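Local coordinates for putative epoxide hydrolase protein (Klebsiella pneumoniae subsp. pneumoniae, PDB 5BOV) that is a putative epoxide hydrolase of the alpha/beta hydrolase fold that may act on epoxides or on esters such as monoacylglycerols, at residues A[91-94]-A[95-99]; A[179-182]-A[183-187]; A[228-231]-A[232-235]; A[263-266]-A[267-271]; A[292-295]-A[296-300]. All coordinates share one frame; numbering follows the deposited sequence.

Contact 1. Residues A[91-94]-A[95-99]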
loop_
_atom_site.group_PDB
_atom_site.type_symbol
_atom_site.label_atom_id
_atom_site.label_comp_id
_atom_site.label_asym_id
_atom_site.label_seq_id
_atom_site.Cartn_x
_atom_site.Cartn_y
_atom_site.Cartn_z
ATOM N N ASP A 91 4.645 2.222 11.069
ATOM C CA ASP A 91 3.270 2.297 11.516
ATOM C C ASP A 91 2.677 0.840 11.606
ATOM O O ASP A 91 1.956 0.480 12.551
ATOM C CB ASP A 91 2.368 3.043 10.557
ATOM C CG ASP A 91 2.659 4.541 10.420
ATOM O OD1 ASP A 91 3.160 5.143 11.431
ATOM O OD2 ASP A 91 2.289 5.078 9.357
ATOM N N ILE A 92 2.970 0.034 10.602
ATOM C CA ILE A 92 2.434 -1.313 10.573
ATOM C C ILE A 92 2.999 -2.199 11.652
ATOM O O ILE A 92 2.302 -3.025 12.272
ATOM C CB ILE A 92 2.515 -1.950 9.132
ATOM C CG1 ILE A 92 1.713 -1.110 8.140
ATOM C CG2 ILE A 92 2.074 -3.407 9.141
ATOM C CD1 ILE A 92 0.292 -0.701 8.550
ATOM N N VAL A 93 4.296 -2.060 11.918
ATOM C CA VAL A 93 4.936 -2.808 12.983
ATOM C C VAL A 93 4.329 -2.358 14.351
ATOM O O VAL A 93 4.038 -3.209 15.190
ATOM C CB VAL A 93 6.464 -2.677 13.018
ATOM C CG1 VAL A 93 7.068 -3.366 14.246
ATOM C CG2 VAL A 93 7.020 -3.277 11.770
ATOM N N HIS A 94 4.143 -1.046 14.549
ATOM C CA HIS A 94 3.487 -0.580 15.772
ATOM C C HIS A 94 2.061 -1.118 15.883
ATOM O O HIS A 94 1.597 -1.478 17.002
ATOM C CB HIS A 94 3.431 0.949 15.791
ATOM C CG HIS A 94 4.750 1.581 16.051
ATOM N ND1 HIS A 94 5.543 1.284 17.147
ATOM C CD2 HIS A 94 5.367 2.588 15.398
ATOM C CE1 HIS A 94 6.640 2.035 17.090
ATOM N NE2 HIS A 94 6.558 2.827 16.042
ATOM N N LEU A 95 1.351 -1.224 14.756
ATOM C CA LEU A 95 -0.020 -1.826 14.791
ATOM C C LEU A 95 0.056 -3.277 15.199
ATOM O O LEU A 95 -0.769 -3.751 16.022
ATOM C CB LEU A 95 -0.673 -1.710 13.390
ATOM C CG LEU A 95 -2.032 -2.303 13.208
ATOM C CD1 LEU A 95 -3.063 -1.624 14.104
ATOM C CD2 LEU A 95 -2.456 -2.235 11.735
HETATM N N MSE A 96 1.006 -4.024 14.636
HETATM C CA MSE A 96 1.169 -5.461 14.961
HETATM C C MSE A 96 1.445 -5.597 16.434
HETATM O O MSE A 96 0.814 -6.424 17.148
HETATM C CB MSE A 96 2.275 -6.091 14.103
HETATM C CG MSE A 96 1.766 -6.326 12.662
HETATM SE SE MSE A 96 3.293 -6.980 11.607
HETATM C CE MSE A 96 3.128 -8.753 12.280
ATOM N N ASP A 97 2.395 -4.803 16.928
ATOM C CA ASP A 97 2.664 -4.810 18.342
ATOM C C ASP A 97 1.428 -4.491 19.218
ATOM O O ASP A 97 1.167 -5.196 20.242
ATOM C CB ASP A 97 3.786 -3.857 18.744
ATOM C CG ASP A 97 5.141 -4.230 18.154
ATOM O OD1 ASP A 97 5.368 -5.411 17.786
ATOM O OD2 ASP A 97 6.022 -3.317 18.155
ATOM N N ALA A 98 0.676 -3.464 18.847
ATOM C CA ALA A 98 -0.463 -3.050 19.621
ATOM C C ALA A 98 -1.558 -4.133 19.664
ATOM O O ALA A 98 -2.331 -4.269 20.633
ATOM C CB ALA A 98 -1.039 -1.733 19.101
ATOM N N LEU A 99 -1.674 -4.899 18.579
ATOM C CA LEU A 99 -2.585 -6.031 18.478
ATOM C C LEU A 99 -2.046 -7.351 19.016
ATOM O O LEU A 99 -2.729 -8.368 18.942
ATOM C CB LEU A 99 -3.048 -6.237 17.002
ATOM C CG LEU A 99 -3.858 -5.062 16.385
ATOM C CD1 LEU A 99 -4.049 -5.262 14.873
ATOM C CD2 LEU A 99 -5.225 -4.923 17.083
HETATM O O HOH W 1 5.407 -0.780 19.069
#
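Val93 and Asp97 stand side by side on helix 85-98, one turn apart and pointing the same way. The methyl CG1 of Val93 comes within 4.0 Å of OD2 of Asp97. The backbone of the same two residues is bonded, Asp97 N to Val93 O at 2.9 Å, and almost straight, at 174° about the hydrogen. His94 turns its ring toward the same carboxylate but does not reach it. Water 1 fills the step: it lies in the plane of the His94 ring, 2.8 Å from ND1, and donates to OD2 of Asp97 at 2.8 Å. The other oxygen of Asp97, OD1, is held by a salt bridge to Arg126. On the buried side the helix packs on the sheet. Ile92 CD1 and Leu95 CD2 are loosely paired at 4.5 Å. The side chain of Leu95 touches Ile14, Ile21, Ile62 and Pro64. Ile92 and Leu95 thus face the strands and His94 and Asp97 lie on the exposed side, while buried Asp91 pairs with Arg67. The two carboxylate oxygens of Asp97 have separate partners, a guanidinium and a water, which probably keeps the group charged and limits its rotation.

Contact 2. Residues A[179-182]-A[183-187]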
loop_
_atom_site.group_PDB
_atom_site.type_symbol
_atom_site.label_atom_id
_atom_site.label_comp_id
_atom_site.label_asym_id
_atom_site.label_seq_id
_atom_site.Cartn_x
_atom_site.Cartn_y
_atom_site.Cartn_z
ATOM N N ALA A 179 -8.251 12.300 -7.860
ATOM C CA ALA A 179 -8.071 10.876 -7.568
ATOM C C ALA A 179 -8.877 10.049 -8.556
ATOM O O ALA A 179 -8.421 8.975 -8.980
ATOM C CB ALA A 179 -8.477 10.555 -6.129
ATOM N N LYS A 180 -10.080 10.482 -8.914
ATOM C CA LYS A 180 -10.866 9.678 -9.836
ATOM C C LYS A 180 -10.192 9.581 -11.221
ATOM O O LYS A 180 -10.192 8.552 -11.844
ATOM C CB LYS A 180 -12.309 10.249 -9.999
ATOM C CG LYS A 180 -13.268 9.287 -10.697
ATOM C CD LYS A 180 -14.673 9.931 -10.690
ATOM C CE LYS A 180 -15.738 8.913 -11.044
ATOM N NZ LYS A 180 -17.111 9.480 -10.963
ATOM N N PHE A 181 -9.622 10.709 -11.686
ATOM C CA PHE A 181 -8.875 10.695 -12.909
ATOM C C PHE A 181 -7.682 9.718 -12.853
ATOM O O PHE A 181 -7.462 8.935 -13.778
ATOM C CB PHE A 181 -8.440 12.146 -13.186
ATOM C CG PHE A 181 -7.752 12.350 -14.500
ATOM C CD1 PHE A 181 -8.470 12.490 -15.665
ATOM C CD2 PHE A 181 -6.412 12.408 -14.559
ATOM C CE1 PHE A 181 -7.833 12.707 -16.898
ATOM C CE2 PHE A 181 -5.764 12.607 -15.734
ATOM C CZ PHE A 181 -6.458 12.704 -16.916
ATOM N N ILE A 182 -6.988 9.736 -11.716
ATOM C CA ILE A 182 -5.923 8.821 -11.522
ATOM C C ILE A 182 -6.438 7.342 -11.578
ATOM O O ILE A 182 -5.779 6.464 -12.128
ATOM C CB ILE A 182 -5.181 9.097 -10.216
ATOM C CG1 ILE A 182 -4.402 10.451 -10.305
ATOM C CG2 ILE A 182 -4.249 7.959 -9.860
ATOM C CD1 ILE A 182 -3.286 10.492 -11.350
ATOM N N TRP A 183 -7.572 7.038 -10.931
ATOM C CA TRP A 183 -8.068 5.693 -10.986
ATOM C C TRP A 183 -8.270 5.212 -12.423
ATOM O O TRP A 183 -7.921 4.106 -12.785
ATOM C CB TRP A 183 -9.412 5.550 -10.218
ATOM C CG TRP A 183 -9.424 5.407 -8.757
ATOM C CD1 TRP A 183 -8.615 6.001 -7.878
ATOM C CD2 TRP A 183 -10.396 4.685 -7.979
ATOM N NE1 TRP A 183 -8.970 5.663 -6.605
ATOM C CE2 TRP A 183 -10.079 4.875 -6.645
ATOM C CE3 TRP A 183 -11.486 3.897 -8.304
ATOM C CZ2 TRP A 183 -10.822 4.320 -5.609
ATOM C CZ3 TRP A 183 -12.209 3.291 -7.276
ATOM C CH2 TRP A 183 -11.894 3.512 -5.980
ATOM N N HIS A 184 -8.841 6.085 -13.236
ATOM C CA HIS A 184 -9.123 5.736 -14.660
ATOM C C HIS A 184 -7.818 5.597 -15.428
ATOM O O HIS A 184 -7.716 4.700 -16.227
ATOM C CB HIS A 184 -9.957 6.842 -15.341
ATOM C CG HIS A 184 -11.411 6.824 -15.016
ATOM N ND1 HIS A 184 -12.205 5.702 -15.177
ATOM C CD2 HIS A 184 -12.236 7.803 -14.567
ATOM C CE1 HIS A 184 -13.438 5.981 -14.823
ATOM N NE2 HIS A 184 -13.500 7.262 -14.489
ATOM N N GLN A 185 -6.817 6.421 -15.146
ATOM C CA GLN A 185 -5.527 6.243 -15.836
ATOM C C GLN A 185 -4.876 4.917 -15.465
ATOM O O GLN A 185 -4.187 4.277 -16.272
ATOM C CB GLN A 185 -4.566 7.349 -15.462
ATOM C CG GLN A 185 -4.863 8.718 -16.096
ATOM C CD GLN A 185 -3.601 9.621 -15.963
ATOM O OE1 GLN A 185 -3.056 9.795 -14.854
ATOM N NE2 GLN A 185 -3.122 10.107 -17.078
ATOM N N ALA A 186 -4.960 4.596 -14.179
ATOM C CA ALA A 186 -4.195 3.448 -13.629
ATOM C C ALA A 186 -4.854 2.141 -14.000
ATOM O O ALA A 186 -4.169 1.126 -14.088
ATOM C CB ALA A 186 -4.072 3.601 -12.123
ATOM N N SER A 187 -6.173 2.129 -14.176
ATOM C CA SER A 187 -6.895 0.889 -14.554
ATOM C C SER A 187 -7.896 1.206 -15.675
ATOM O O SER A 187 -9.082 1.338 -15.452
ATOM C CB SER A 187 -7.617 0.317 -13.340
ATOM O OG SER A 187 -6.727 -0.061 -12.308
#
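Phe181 and Gln185 each turn into the gap between them: CG of Phe181 lies anti to its own N (chi1 -175°), while CG of Gln185 lies beside its N (chi1 -74°). Both sit one turn apart on helix 175-186, in the helical insertion between strands 127-133 and 247-252 that is consistent with the cap of an alpha/beta hydrolase. The two side chains pass at a slant, with the ring and amide planes 33° from each other. CE2 of Phe181 lies over one face of the amide, 3.7 Å from CD of Gln185. CD1 of Ile182 comes up to the oxygen end, close to the amide plane, 3.6 Å from OE1 of Gln185. That oxygen also accepts a hydrogen bond from the indole of Trp157, so the amide is held by a hydrogen bond and by van der Waals contacts with Phe181 and Ile182. Phe181 and Ile182 in turn touch helix 157-162.

Around the helix, Trp183 and His184 lie close to the carbonyls of the turn before. Backbone bonds join Trp183 N to Ala179 O at 2.9 Å and His184 N to Lys180 O at 3.1 Å. Trp183 is buried among the rings of Tyr42, Trp190, Phe192 and Phe197, and its NE1 donates to the carbonyl of Pro41. Lys180 is extended throughout and ends in a salt bridge with Asp194. Its CG passes 4.3 Å from CD2 of His184, whose ring stacks with Phe192. CD1 of Trp183 lies 3.2 Å from O of Ala179, one turn earlier.

Contact 3. Residues A[228-231]-A[232-235]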
loop_
_atom_site.group_PDB
_atom_site.type_symbol
_atom_site.label_atom_id
_atom_site.label_comp_id
_atom_site.label_asym_id
_atom_site.label_seq_id
_atom_site.Cartn_x
_atom_site.Cartn_y
_atom_site.Cartn_z
ATOM N N ALA A 228 14.715 12.246 11.300
ATOM C CA ALA A 228 15.882 11.607 11.847
ATOM C C ALA A 228 15.638 10.214 12.386
ATOM O O ALA A 228 16.463 9.294 12.198
ATOM C CB ALA A 228 16.497 12.517 12.919
ATOM N N LYS A 229 14.491 10.000 13.008
ATOM C CA LYS A 229 14.209 8.685 13.556
ATOM C C LYS A 229 13.971 7.559 12.522
ATOM O O LYS A 229 13.947 6.387 12.889
ATOM C CB LYS A 229 13.018 8.726 14.539
ATOM C CG LYS A 229 11.673 9.065 13.950
ATOM C CD LYS A 229 10.674 9.175 15.084
ATOM C CE LYS A 229 9.276 9.281 14.599
ATOM N NZ LYS A 229 8.387 9.546 15.789
ATOM N N TYR A 230 13.790 7.951 11.244
ATOM C CA TYR A 230 13.647 6.974 10.192
ATOM C C TYR A 230 14.896 6.858 9.319
ATOM O O TYR A 230 14.913 6.046 8.388
ATOM C CB TYR A 230 12.441 7.322 9.345
ATOM C CG TYR A 230 11.137 7.327 10.156
ATOM C CD1 TYR A 230 10.756 6.226 10.864
ATOM C CD2 TYR A 230 10.281 8.412 10.109
ATOM C CE1 TYR A 230 9.519 6.205 11.592
ATOM C CE2 TYR A 230 9.076 8.407 10.829
ATOM C CZ TYR A 230 8.731 7.305 11.578
ATOM O OH TYR A 230 7.534 7.289 12.312
ATOM N N ALA A 231 15.947 7.633 9.649
ATOM C CA ALA A 231 17.078 7.707 8.714
ATOM C C ALA A 231 17.821 6.378 8.666
ATOM O O ALA A 231 18.347 5.986 7.593
ATOM C CB ALA A 231 18.013 8.883 9.136
ATOM N N GLY A 232 17.897 5.676 9.778
ATOM C CA GLY A 232 18.543 4.362 9.833
ATOM C C GLY A 232 17.835 3.350 8.908
ATOM O O GLY A 232 18.491 2.595 8.133
ATOM N N TYR A 233 16.508 3.346 8.978
ATOM C CA TYR A 233 15.780 2.459 8.087
ATOM C C TYR A 233 16.034 2.825 6.648
ATOM O O TYR A 233 16.202 1.934 5.833
ATOM C CB TYR A 233 14.294 2.585 8.364
ATOM C CG TYR A 233 13.884 2.283 9.796
ATOM C CD1 TYR A 233 14.502 1.312 10.545
ATOM C CD2 TYR A 233 12.754 2.923 10.326
ATOM C CE1 TYR A 233 14.061 1.012 11.885
ATOM C CE2 TYR A 233 12.304 2.616 11.629
ATOM C CZ TYR A 233 12.950 1.688 12.378
ATOM O OH TYR A 233 12.470 1.376 13.642
ATOM N N GLU A 234 16.009 4.116 6.297
ATOM C CA GLU A 234 16.165 4.514 4.917
ATOM C C GLU A 234 17.560 4.178 4.434
ATOM O O GLU A 234 17.756 3.816 3.248
ATOM C CB GLU A 234 15.868 5.967 4.661
ATOM C CG GLU A 234 14.465 6.383 5.009
ATOM C CD GLU A 234 13.339 5.726 4.141
ATOM O OE1 GLU A 234 13.654 5.060 3.122
ATOM O OE2 GLU A 234 12.155 5.881 4.554
ATOM N N GLN A 235 18.538 4.281 5.317
ATOM C CA GLN A 235 19.880 3.870 4.909
ATOM C C GLN A 235 19.959 2.370 4.564
ATOM O O GLN A 235 20.579 2.009 3.529
ATOM C CB GLN A 235 20.904 4.215 6.003
ATOM C CG GLN A 235 22.330 3.708 5.657
ATOM C CD GLN A 235 23.321 4.210 6.691
ATOM O OE1 GLN A 235 22.945 4.750 7.748
ATOM N NE2 GLN A 235 24.580 4.076 6.394
HETATM O O HOH W 2 17.506 6.716 12.531
HETATM O O HOH W 3 15.673 4.501 11.635
#
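Tyr230 sets the edge of its ring against the edge of the Tyr233 ring, CD1 of Tyr230 lying 3.9 Å from CD2 of Tyr233. The pair marks the start of helix 231-238 in this alpha/beta hydrolase fold. Neither ring covers the other, since each partner atom lies near the plane of the ring it meets. With similar first torsions, -60° for Tyr230 and -58° for Tyr233, both rings leave the backbone in like fashion and meet edge to edge. Lys229 lies over one face of the Tyr230 ring, its CG 4.0 Å above the plane. The ammonium end of that lysine goes on to a salt bridge with Asp18.

The backbone enters the helix through a mixture of direct and water-mediated bonds. Glu234 N donates to Tyr230 O at 3.0 Å, and Gln235 N to Ala231 O at 2.9 Å. For the two preceding pairs of the same four-residue spacing, a water stands in for the direct bond. Water 2 links Ala228 O with Gly232 N, and water 3 links Lys229 O with Tyr233 N.

Glu234 bends at chi2 and sends OE2 to Ser86 and Gln84, while Tyr230 and Tyr233 touch Ser86. The contact therefore ties this helix to the beginning of helix 85-98. Tyr233 also meets Trp123 edge-to-face. The oxygen of water 3 sits 3.3 Å above the plane of the Tyr233 ring, over its centre.

Contact 4. Residues A[263-266]-A[267-271]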
loop_
_atom_site.group_PDB
_atom_site.type_symbol
_atom_site.label_atom_id
_atom_site.label_comp_id
_atom_site.label_asym_id
_atom_site.label_seq_id
_atom_site.Cartn_x
_atom_site.Cartn_y
_atom_site.Cartn_z
ATOM N N ALA A 263 10.600 -9.845 -14.867
ATOM C CA ALA A 263 11.964 -10.400 -14.842
ATOM C C ALA A 263 12.934 -9.512 -14.062
ATOM O O ALA A 263 13.979 -9.960 -13.575
ATOM C CB ALA A 263 12.481 -10.589 -16.289
ATOM N N SER A 264 12.678 -8.211 -14.068
ATOM C CA SER A 264 13.568 -7.224 -13.464
ATOM C C SER A 264 13.700 -7.360 -11.961
ATOM O O SER A 264 14.711 -6.924 -11.351
ATOM C CB SER A 264 13.196 -5.797 -13.846
ATOM O OG SER A 264 12.068 -5.275 -13.112
ATOM N N TYR A 265 12.664 -7.939 -11.324
ATOM C CA TYR A 265 12.674 -8.054 -9.862
ATOM C C TYR A 265 12.792 -9.490 -9.365
ATOM O O TYR A 265 12.742 -9.720 -8.142
ATOM C CB TYR A 265 11.527 -7.303 -9.183
ATOM C CG TYR A 265 10.152 -7.577 -9.714
ATOM C CD1 TYR A 265 9.493 -8.768 -9.445
ATOM C CD2 TYR A 265 9.441 -6.567 -10.357
ATOM C CE1 TYR A 265 8.191 -8.972 -9.892
ATOM C CE2 TYR A 265 8.140 -6.746 -10.799
ATOM C CZ TYR A 265 7.489 -7.957 -10.545
ATOM O OH TYR A 265 6.186 -8.134 -10.996
ATOM N N ARG A 266 13.031 -10.444 -10.253
ATOM C CA ARG A 266 13.087 -11.869 -9.818
ATOM C C ARG A 266 14.098 -12.067 -8.680
ATOM O O ARG A 266 13.788 -12.711 -7.678
ATOM C CB ARG A 266 13.378 -12.794 -10.973
ATOM C CG ARG A 266 13.666 -14.220 -10.566
ATOM C CD ARG A 266 12.465 -14.890 -9.950
ATOM N NE ARG A 266 12.753 -16.211 -9.361
ATOM C CZ ARG A 266 13.132 -16.436 -8.090
ATOM N NH1 ARG A 266 13.321 -15.472 -7.266
ATOM N NH2 ARG A 266 13.291 -17.666 -7.655
ATOM N N ALA A 267 15.270 -11.460 -8.858
ATOM C CA ALA A 267 16.347 -11.718 -7.935
ATOM C C ALA A 267 16.283 -10.865 -6.692
ATOM O O ALA A 267 17.174 -10.993 -5.852
ATOM C CB ALA A 267 17.690 -11.515 -8.652
ATOM N N LYS A 268 15.202 -10.097 -6.503
ATOM C CA LYS A 268 15.004 -9.407 -5.240
ATOM C C LYS A 268 14.300 -10.258 -4.216
ATOM O O LYS A 268 14.232 -9.844 -3.048
ATOM C CB LYS A 268 14.214 -8.140 -5.438
ATOM C CG LYS A 268 14.765 -7.187 -6.463
ATOM C CD LYS A 268 16.210 -6.890 -6.199
ATOM C CE LYS A 268 16.462 -6.147 -4.911
ATOM N NZ LYS A 268 17.929 -5.868 -4.764
ATOM N N PHE A 269 13.891 -11.460 -4.555
ATOM C CA PHE A 269 13.158 -12.321 -3.621
ATOM C C PHE A 269 13.989 -13.632 -3.532
ATOM O O PHE A 269 14.064 -14.385 -4.529
ATOM C CB PHE A 269 11.801 -12.573 -4.162
ATOM C CG PHE A 269 10.976 -11.331 -4.265
ATOM C CD1 PHE A 269 10.350 -10.812 -3.132
ATOM C CD2 PHE A 269 10.929 -10.648 -5.433
ATOM C CE1 PHE A 269 9.656 -9.620 -3.234
ATOM C CE2 PHE A 269 10.197 -9.431 -5.518
ATOM C CZ PHE A 269 9.551 -8.962 -4.427
ATOM N N THR A 270 14.684 -13.793 -2.418
ATOM C CA THR A 270 15.670 -14.814 -2.285
ATOM C C THR A 270 15.184 -16.082 -1.610
ATOM O O THR A 270 15.995 -16.992 -1.453
ATOM C CB THR A 270 16.914 -14.271 -1.569
ATOM O OG1 THR A 270 16.541 -13.655 -0.332
ATOM C CG2 THR A 270 17.619 -13.248 -2.432
ATOM N N GLY A 271 13.915 -16.086 -1.143
ATOM C CA GLY A 271 13.318 -17.283 -0.620
ATOM C C GLY A 271 12.404 -17.930 -1.637
ATOM O O GLY A 271 12.615 -17.902 -2.836
HETATM O O HOH W 4 16.309 -10.171 -11.354
HETATM O O HOH W 5 14.248 -17.045 -4.784
#
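Arg266 reaches forward over the turn to the carbonyl of Phe269. Its CB and CG run alongside the peptide that joins it to Ala267, CG lying 3.6 Å from Ala267 N. CG stands anti to the backbone N (chi1 171°), and the chain then bends at chi2, which turns the guanidinium along the following residues. At the tip NH1 makes a weak hydrogen bond to Phe269 O, 3.0 Å long and bent to 134°. NH2 donates to water 5, which in turn donates to Phe269 O and to Gly271 O. Both the carbonyl oxygen of Phe269 and the water lie at the edge of the guanidinium, in its plane.

Here the chain leaves the short helix 262-265 and heads for strand 273-278. Lys268 N donates to Tyr265 O at 3.0 Å, but from well above the carbonyl plane, 57° out of it. A weak bond of 3.4 Å joins Phe269 N to Arg266 O. Water 4 bridges Ala263 O and Ala267 N. The rings of Tyr265 and Phe269 pack at a slant, CD1 of Tyr265 lying 4.0 Å from CE2 of Phe269. They also touch Thr249 of strand 247-252 and Tyr273 of strand 273-278, so the turn is pinned to the edge of the sheet.

Across the turn one backbone bond is off the carbonyl plane and the other weak. Backbone bonds from Lys268 and Thr270 to Ile243 add to them. Phe269 O receives a weak N-H bond and a bond from water 5. The positive charge of Arg266 would probably polarise this carbonyl.

Contact 5. Residues A[292-295]-A[296-300]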
loop_
_atom_site.group_PDB
_atom_site.type_symbol
_atom_site.label_atom_id
_atom_site.label_comp_id
_atom_site.label_asym_id
_atom_site.label_seq_id
_atom_site.Cartn_x
_atom_site.Cartn_y
_atom_site.Cartn_z
ATOM N N THR A 292 -11.157 -12.496 -6.352
ATOM C CA THR A 292 -10.998 -13.968 -6.366
ATOM C C THR A 292 -9.547 -14.367 -6.558
ATOM O O THR A 292 -9.019 -15.194 -5.825
ATOM C CB THR A 292 -11.922 -14.594 -7.457
ATOM O OG1 THR A 292 -13.262 -14.214 -7.130
ATOM C CG2 THR A 292 -11.827 -16.073 -7.456
ATOM N N ALA A 293 -8.877 -13.778 -7.543
ATOM C CA ALA A 293 -7.507 -14.122 -7.803
ATOM C C ALA A 293 -6.623 -13.621 -6.654
ATOM O O ALA A 293 -5.631 -14.267 -6.335
ATOM C CB ALA A 293 -7.016 -13.526 -9.125
ATOM N N PHE A 294 -6.967 -12.494 -6.062
ATOM C CA PHE A 294 -6.129 -11.984 -5.004
ATOM C C PHE A 294 -6.206 -12.883 -3.753
ATOM O O PHE A 294 -5.163 -13.184 -3.136
ATOM C CB PHE A 294 -6.516 -10.552 -4.656
ATOM C CG PHE A 294 -5.494 -9.857 -3.845
ATOM C CD1 PHE A 294 -5.493 -9.893 -2.477
ATOM C CD2 PHE A 294 -4.511 -9.103 -4.489
ATOM C CE1 PHE A 294 -4.537 -9.240 -1.743
ATOM C CE2 PHE A 294 -3.546 -8.453 -3.735
ATOM C CZ PHE A 294 -3.578 -8.539 -2.376
ATOM N N VAL A 295 -7.414 -13.253 -3.371
ATOM C CA VAL A 295 -7.585 -14.226 -2.311
ATOM C C VAL A 295 -6.758 -15.524 -2.570
ATOM O O VAL A 295 -6.065 -15.987 -1.647
ATOM C CB VAL A 295 -9.060 -14.576 -2.136
ATOM C CG1 VAL A 295 -9.243 -15.764 -1.177
ATOM C CG2 VAL A 295 -9.838 -13.409 -1.624
ATOM N N GLN A 296 -6.834 -16.042 -3.758
ATOM C CA GLN A 296 -6.065 -17.265 -4.117
ATOM C C GLN A 296 -4.574 -17.039 -3.903
ATOM O O GLN A 296 -3.847 -17.902 -3.405
ATOM C CB GLN A 296 -6.334 -17.741 -5.549
ATOM C CG GLN A 296 -5.790 -19.153 -5.825
ATOM C CD GLN A 296 -6.479 -20.205 -5.011
ATOM O OE1 GLN A 296 -7.738 -20.343 -5.052
ATOM N NE2 GLN A 296 -5.727 -20.941 -4.186
ATOM N N ALA A 297 -4.091 -15.863 -4.318
ATOM C CA ALA A 297 -2.699 -15.532 -4.077
ATOM C C ALA A 297 -2.280 -15.482 -2.603
ATOM O O ALA A 297 -1.212 -15.970 -2.223
ATOM C CB ALA A 297 -2.340 -14.216 -4.757
ATOM N N VAL A 298 -3.129 -14.939 -1.764
ATOM C CA VAL A 298 -2.835 -14.880 -0.318
ATOM C C VAL A 298 -2.828 -16.292 0.268
ATOM O O VAL A 298 -1.909 -16.633 0.987
ATOM C CB VAL A 298 -3.863 -13.982 0.454
ATOM C CG1 VAL A 298 -3.691 -14.103 1.953
ATOM C CG2 VAL A 298 -3.724 -12.498 0.024
ATOM N N VAL A 299 -3.813 -17.097 -0.099
ATOM C CA VAL A 299 -3.875 -18.494 0.399
ATOM C C VAL A 299 -2.602 -19.269 -0.082
ATOM O O VAL A 299 -1.953 -19.977 0.711
ATOM C CB VAL A 299 -5.126 -19.209 -0.098
ATOM C CG1 VAL A 299 -5.026 -20.686 0.174
ATOM C CG2 VAL A 299 -6.357 -18.566 0.540
ATOM N N ASP A 300 -2.252 -19.096 -1.350
ATOM C CA ASP A 300 -1.094 -19.782 -1.934
ATOM C C ASP A 300 0.207 -19.333 -1.321
ATOM O O ASP A 300 1.058 -20.146 -1.018
ATOM C CB ASP A 300 -1.072 -19.641 -3.425
ATOM C CG ASP A 300 -2.212 -20.355 -4.117
ATOM O OD1 ASP A 300 -2.919 -21.227 -3.523
ATOM O OD2 ASP A 300 -2.424 -20.097 -5.317
#
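Regular helical geometry runs through 292-300, with four backbone bonds from Gln296, Ala297, Val298 and Val299 back to the carbonyls of Thr292, Ala293, Phe294 and Val295, and a fifth from Asp300 N to Gln296 O. The bond from Val299 N to Val295 O is 2.9 Å long, with an angle of 170° about the hydrogen. On the buried side Phe294 and Val298 meet one turn apart. CE1 of the Phe294 ring lies 3.8 Å from CG2 of Val298. The ring swings out because its CG is anti to the backbone N (chi1 -165°), while CG2 of Val298 lies beside its own N, 3.5 Å from Phe294 O. Val295 and Val299 make a looser pair next to them, CG1 of Val295 to CG2 of Val299 at 4.4 Å. Phe294, Val295 and Val298 touch helix 50-56. Phe294 and Ala297 also touch Leu250 of strand 247-252.

A polar link joins Gln296 to Asp300 along the helix. Gln296 bends at chi2 and brings NE2 to OD1 of Asp300, 2.9 Å away. The carboxylate oxygen lies in the plane of the Gln296 amide, whereas the nitrogen approaches from above the carboxylate plane. OD2 of Asp300 makes a salt bridge with Arg276, which joins the helix to strand 273-278. With one oxygen on an amide and the other on a guanidinium, the negative charge of Asp300 is probably stabilised.

Overall arrangement
From the N terminus, the five contacts follow one another in series, and none nests in or crosses another. Each is local and closes no long loop, only one or two turns of backbone. Contact 1 lies on helix 85-98, against the strands at one end of the sheet. Contact 2 is on helix 175-186, its centre about 31 Å from that of contact 1, on the opposite side of the chain's centre. Contact 3 opens helix 231-238 and returns to helix 85-98; its nearest atoms are about 5 Å from contact 1. Contact 4 is the turn leading into strand 273-278, and contact 5, on helix 291-303, packs between helix 50-56 and the sheet.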